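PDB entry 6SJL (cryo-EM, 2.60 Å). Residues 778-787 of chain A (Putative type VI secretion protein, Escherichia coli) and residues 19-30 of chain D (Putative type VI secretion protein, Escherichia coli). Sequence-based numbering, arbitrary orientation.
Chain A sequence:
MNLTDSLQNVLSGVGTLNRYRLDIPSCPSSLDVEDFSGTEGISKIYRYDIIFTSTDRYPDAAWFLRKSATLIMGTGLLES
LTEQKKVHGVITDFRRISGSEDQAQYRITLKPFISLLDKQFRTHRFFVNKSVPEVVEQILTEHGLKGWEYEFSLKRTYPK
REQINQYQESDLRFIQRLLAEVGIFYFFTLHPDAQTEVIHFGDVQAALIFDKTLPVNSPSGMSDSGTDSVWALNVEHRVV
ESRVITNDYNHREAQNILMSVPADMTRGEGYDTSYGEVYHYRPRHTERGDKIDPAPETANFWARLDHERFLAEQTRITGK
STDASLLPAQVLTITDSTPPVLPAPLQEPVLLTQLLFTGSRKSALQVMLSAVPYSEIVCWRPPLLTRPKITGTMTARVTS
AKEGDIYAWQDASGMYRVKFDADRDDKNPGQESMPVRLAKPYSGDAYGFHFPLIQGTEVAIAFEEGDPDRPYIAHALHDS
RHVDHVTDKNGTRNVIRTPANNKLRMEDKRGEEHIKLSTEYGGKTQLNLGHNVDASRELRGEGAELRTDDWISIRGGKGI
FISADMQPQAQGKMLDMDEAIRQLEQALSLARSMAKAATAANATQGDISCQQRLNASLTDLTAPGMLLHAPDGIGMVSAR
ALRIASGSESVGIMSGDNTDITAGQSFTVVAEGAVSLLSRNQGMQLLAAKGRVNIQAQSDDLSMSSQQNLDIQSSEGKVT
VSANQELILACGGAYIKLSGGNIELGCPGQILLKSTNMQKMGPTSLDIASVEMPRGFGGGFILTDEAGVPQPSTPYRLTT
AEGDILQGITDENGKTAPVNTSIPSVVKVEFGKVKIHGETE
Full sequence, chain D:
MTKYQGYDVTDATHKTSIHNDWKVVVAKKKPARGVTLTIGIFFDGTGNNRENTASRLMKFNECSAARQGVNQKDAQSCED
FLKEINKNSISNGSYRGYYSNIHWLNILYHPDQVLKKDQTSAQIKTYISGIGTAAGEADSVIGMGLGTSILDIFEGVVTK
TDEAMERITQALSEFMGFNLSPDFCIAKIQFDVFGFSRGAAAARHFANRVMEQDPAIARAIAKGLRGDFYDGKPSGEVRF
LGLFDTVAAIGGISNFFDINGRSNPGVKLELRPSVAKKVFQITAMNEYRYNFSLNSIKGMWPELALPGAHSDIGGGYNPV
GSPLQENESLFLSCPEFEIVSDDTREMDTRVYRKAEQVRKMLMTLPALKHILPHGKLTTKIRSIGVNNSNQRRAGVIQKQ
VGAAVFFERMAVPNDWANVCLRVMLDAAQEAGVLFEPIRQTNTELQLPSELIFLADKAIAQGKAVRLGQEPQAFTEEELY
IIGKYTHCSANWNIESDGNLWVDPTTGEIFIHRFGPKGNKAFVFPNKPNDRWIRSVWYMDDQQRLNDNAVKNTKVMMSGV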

# COMPACT_ATOMS: atom_id res chain seq x y z
N GLY A 778 58.57 -10.90 15.58
CA GLY A 778 59.36 -10.85 16.80
C GLY A 778 60.58 -9.96 16.65
O GLY A 778 61.02 -9.66 15.54
N GLY A 779 61.13 -9.54 17.78
CA GLY A 779 62.23 -8.60 17.80
C GLY A 779 61.89 -7.34 18.56
O GLY A 779 60.83 -6.75 18.34
N GLY A 780 62.76 -6.93 19.46
CA GLY A 780 62.50 -5.78 20.31
C GLY A 780 63.77 -5.23 20.91
O GLY A 780 64.84 -5.28 20.30
N PHE A 781 63.64 -4.66 22.11
CA PHE A 781 64.73 -3.98 22.79
C PHE A 781 64.65 -4.25 24.29
O PHE A 781 63.61 -4.66 24.82
CB PHE A 781 64.68 -2.46 22.55
CG PHE A 781 64.87 -2.05 21.12
CD1 PHE A 781 63.84 -2.15 20.19
CD2 PHE A 781 66.07 -1.51 20.70
CE1 PHE A 781 64.02 -1.75 18.88
CE2 PHE A 781 66.26 -1.10 19.39
CZ PHE A 781 65.22 -1.22 18.49
N ILE A 782 65.77 -4.02 24.98
CA ILE A 782 65.81 -3.96 26.44
C ILE A 782 66.49 -2.65 26.82
O ILE A 782 67.65 -2.43 26.46
CB ILE A 782 66.57 -5.14 27.09
CG1 ILE A 782 65.91 -6.48 26.81
CG2 ILE A 782 66.67 -4.92 28.59
CD1 ILE A 782 66.62 -7.29 25.77
N LEU A 783 65.77 -1.81 27.55
CA LEU A 783 66.35 -0.54 27.98
C LEU A 783 67.19 -0.82 29.21
O LEU A 783 66.66 -1.09 30.29
CB LEU A 783 65.26 0.49 28.28
CG LEU A 783 65.67 1.96 28.11
CD1 LEU A 783 64.45 2.87 28.13
CD2 LEU A 783 66.77 2.47 29.03
N THR A 784 68.50 -0.78 29.07
CA THR A 784 69.41 -0.87 30.21
C THR A 784 70.23 0.41 30.31
O THR A 784 70.77 0.89 29.31
CB THR A 784 70.32 -2.09 30.09
OG1 THR A 784 71.04 -2.03 28.85
CG2 THR A 784 69.51 -3.37 30.15
N ASP A 785 70.32 0.95 31.52
CA ASP A 785 71.19 2.10 31.71
C ASP A 785 72.64 1.65 31.88
O ASP A 785 72.95 0.46 31.94
CB ASP A 785 70.72 2.94 32.90
CG ASP A 785 70.75 2.18 34.21
OD1 ASP A 785 70.08 2.63 35.16
OD2 ASP A 785 71.43 1.14 34.31
N GLU A 786 73.53 2.64 31.99
CA GLU A 786 74.97 2.39 32.00
C GLU A 786 75.40 1.34 33.02
O GLU A 786 76.46 0.73 32.85
CB GLU A 786 75.72 3.70 32.26
CG GLU A 786 75.52 4.77 31.18
CD GLU A 786 76.29 4.50 29.90
OE1 GLU A 786 76.02 3.47 29.24
OE2 GLU A 786 77.14 5.33 29.53
N ALA A 787 74.61 1.11 34.07
CA ALA A 787 74.95 0.11 35.08
C ALA A 787 74.51 -1.29 34.67
O ALA A 787 75.30 -2.24 34.77
CB ALA A 787 74.32 0.47 36.43
N HIS D 19 65.16 -14.45 13.62
CA HIS D 19 65.77 -14.86 14.88
C HIS D 19 64.96 -14.42 16.09
O HIS D 19 64.97 -15.12 17.11
CB HIS D 19 67.19 -14.31 14.97
CG HIS D 19 67.25 -12.82 15.16
ND1 HIS D 19 66.93 -11.93 14.16
CD2 HIS D 19 67.65 -12.08 16.21
CE1 HIS D 19 67.09 -10.70 14.60
NE2 HIS D 19 67.54 -10.76 15.84
N ASN D 20 64.25 -13.30 15.99
CA ASN D 20 63.35 -12.80 17.03
C ASN D 20 64.08 -12.59 18.36
O ASN D 20 63.72 -13.15 19.39
CB ASN D 20 62.16 -13.74 17.22
CG ASN D 20 61.45 -14.07 15.92
OD1 ASN D 20 61.37 -15.23 15.54
ND2 ASN D 20 60.97 -13.05 15.23
N ASP D 21 65.11 -11.76 18.32
CA ASP D 21 65.83 -11.37 19.52
C ASP D 21 65.63 -9.88 19.80
O ASP D 21 65.02 -9.15 19.01
CB ASP D 21 67.33 -11.69 19.39
CG ASP D 21 67.59 -13.18 19.25
OD1 ASP D 21 66.65 -13.98 19.43
OD2 ASP D 21 68.74 -13.56 18.95
N TRP D 22 66.16 -9.43 20.93
CA TRP D 22 65.99 -8.06 21.41
C TRP D 22 67.36 -7.40 21.45
O TRP D 22 68.24 -7.84 22.19
CB TRP D 22 65.34 -8.05 22.79
CG TRP D 22 64.27 -9.07 23.04
CD1 TRP D 22 64.45 -10.41 23.24
CD2 TRP D 22 62.87 -8.83 23.16
NE1 TRP D 22 63.24 -11.02 23.45
CE2 TRP D 22 62.25 -10.07 23.41
CE3 TRP D 22 62.07 -7.69 23.07
CZ2 TRP D 22 60.87 -10.20 23.57
CZ3 TRP D 22 60.71 -7.82 23.22
CH2 TRP D 22 60.12 -9.07 23.48
N LYS D 23 67.54 -6.34 20.65
CA LYS D 23 68.88 -5.79 20.44
C LYS D 23 69.52 -5.24 21.71
O LYS D 23 70.22 -5.98 22.41
CB LYS D 23 68.80 -4.69 19.37
CG LYS D 23 70.07 -3.87 19.14
CD LYS D 23 71.19 -4.65 18.48
CE LYS D 23 70.92 -4.86 17.01
NZ LYS D 23 70.91 -3.57 16.28
N VAL D 24 69.21 -3.99 22.07
CA VAL D 24 69.67 -3.27 23.26
C VAL D 24 68.96 -1.93 23.33
O VAL D 24 68.56 -1.38 22.30
CB VAL D 24 71.20 -3.02 23.30
CG1 VAL D 24 72.00 -4.23 23.74
CG2 VAL D 24 71.68 -2.51 21.95
N VAL D 25 68.82 -1.37 24.53
CA VAL D 25 68.76 0.08 24.67
C VAL D 25 69.69 0.47 25.81
O VAL D 25 69.32 0.37 26.99
CB VAL D 25 67.33 0.61 24.91
CG1 VAL D 25 67.37 2.12 25.12
CG2 VAL D 25 66.43 0.30 23.75
N VAL D 26 70.90 0.89 25.48
CA VAL D 26 71.86 1.38 26.46
C VAL D 26 71.83 2.90 26.41
O VAL D 26 72.19 3.50 25.39
CB VAL D 26 73.27 0.83 26.21
CG1 VAL D 26 74.28 1.50 27.12
CG2 VAL D 26 73.27 -0.68 26.41
N ALA D 27 71.39 3.52 27.50
CA ALA D 27 71.24 4.96 27.57
C ALA D 27 71.34 5.39 29.02
O ALA D 27 70.78 4.74 29.91
CB ALA D 27 69.91 5.40 26.97
N LYS D 28 72.06 6.48 29.26
CA LYS D 28 72.30 6.98 30.61
C LYS D 28 71.15 7.87 31.07
O LYS D 28 70.44 8.48 30.26
CB LYS D 28 73.63 7.73 30.65
CG LYS D 28 74.18 8.02 32.03
CD LYS D 28 73.86 9.42 32.51
CE LYS D 28 74.58 9.68 33.82
NZ LYS D 28 74.31 11.02 34.39
N LYS D 29 70.97 7.95 32.39
CA LYS D 29 69.88 8.74 32.97
C LYS D 29 70.11 10.22 32.71
O LYS D 29 71.00 10.83 33.32
CB LYS D 29 69.79 8.49 34.47
CG LYS D 29 69.60 7.05 34.86
CD LYS D 29 68.25 6.55 34.42
CE LYS D 29 68.08 5.10 34.77
NZ LYS D 29 68.03 4.88 36.23
N LYS D 30 69.31 10.80 31.84
CA LYS D 30 69.32 12.25 31.65
C LYS D 30 68.24 12.89 32.51
O LYS D 30 67.17 12.29 32.70
CB LYS D 30 69.08 12.59 30.19
CG LYS D 30 69.06 14.08 29.88
CD LYS D 30 70.45 14.68 29.75
CE LYS D 30 70.47 16.16 30.11
NZ LYS D 30 71.82 16.61 30.56

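The two stretches run side by side in nearly the same direction, 26° apart, and bury 895 Å² between them. Their backbones form a short parallel ladder in which A:Leu783 pairs with D:Val25 and A:Thr784 with D:Val26; a single bridge joins A:Gly780 to D:Trp22 nearer the start.

D:Val25 covers the most surface and is held through its own backbone N and O. D:Val25 N donates to A:Ile782 O at 2.5 Å, a very short hydrogen bond, and D:Val25 O accepts from A:Thr784 N, also at 2.5 Å. This is the parallel-strand pattern, in which one residue bonds to the two neighbors of its partner, here the residues flanking A:Leu783. The side chain is engaged too: D:Val25 CG1 lies 3.4 Å from A:Leu783 CG on the same side of the sheet, and D:Val25 CG2 lies 3.5 Å from A:Phe781 CB. A beta-branched valine suits the extended backbone and offers two methyls to these apolar neighbors.

D:Trp22 is the second anchor. The backbone around it alternates bonds with A:Gly780: A:Gly780 N donates to D:Asp21 O (3.2 Å) and A:Gly780 O accepts from D:Lys23 N (2.9 Å). The indole packs close to the glycine: a CB on A:Gly780 would fall about 2.3 Å from D:Trp22 CE3, a clash, so the bare backbone makes room for the ring. A:Phe781 N approaches the ring edge, 3.5 Å from D:Trp22 CE3, while the end of the A:Ile782 side chain comes nearer, putting A:Ile782 CD1 3.3 Å from D:Trp22 CB. A:Gly779 is required for a different reason, since its positive phi would jam a side chain against the preceding carbonyl; A:Gly779 CA instead makes a CA-H...O contact with D:Asp21 O at 3.1 Å.

A:Phe781 is the third large contributor. Its ring meets D:Val24 O edge-on, with A:Phe781 CD2 3.0 Å from D:Val24 O; the slightly positive hydrogens of an aromatic rim suit a carbonyl.

Farther along, D:Ala27 N donates to A:Thr784 O at 3.3 Å, and A:Asp785 CA approaches D:Ala27 O at 3.2 Å in another CA-H...O contact. On the side of the sheet shared by A:Thr784 and D:Val26, A:Thr784 OG1 lies 3.6 Å from D:Val26 CG2 and also makes a weak hydrogen bond to D:Val25 O at 3.5 Å. Opposite charges then pair: A:Asp785 OD1 and D:Lys29 NZ form a salt bridge at 3.2 Å, the long lysine chain bringing its ammonium to the carboxylate.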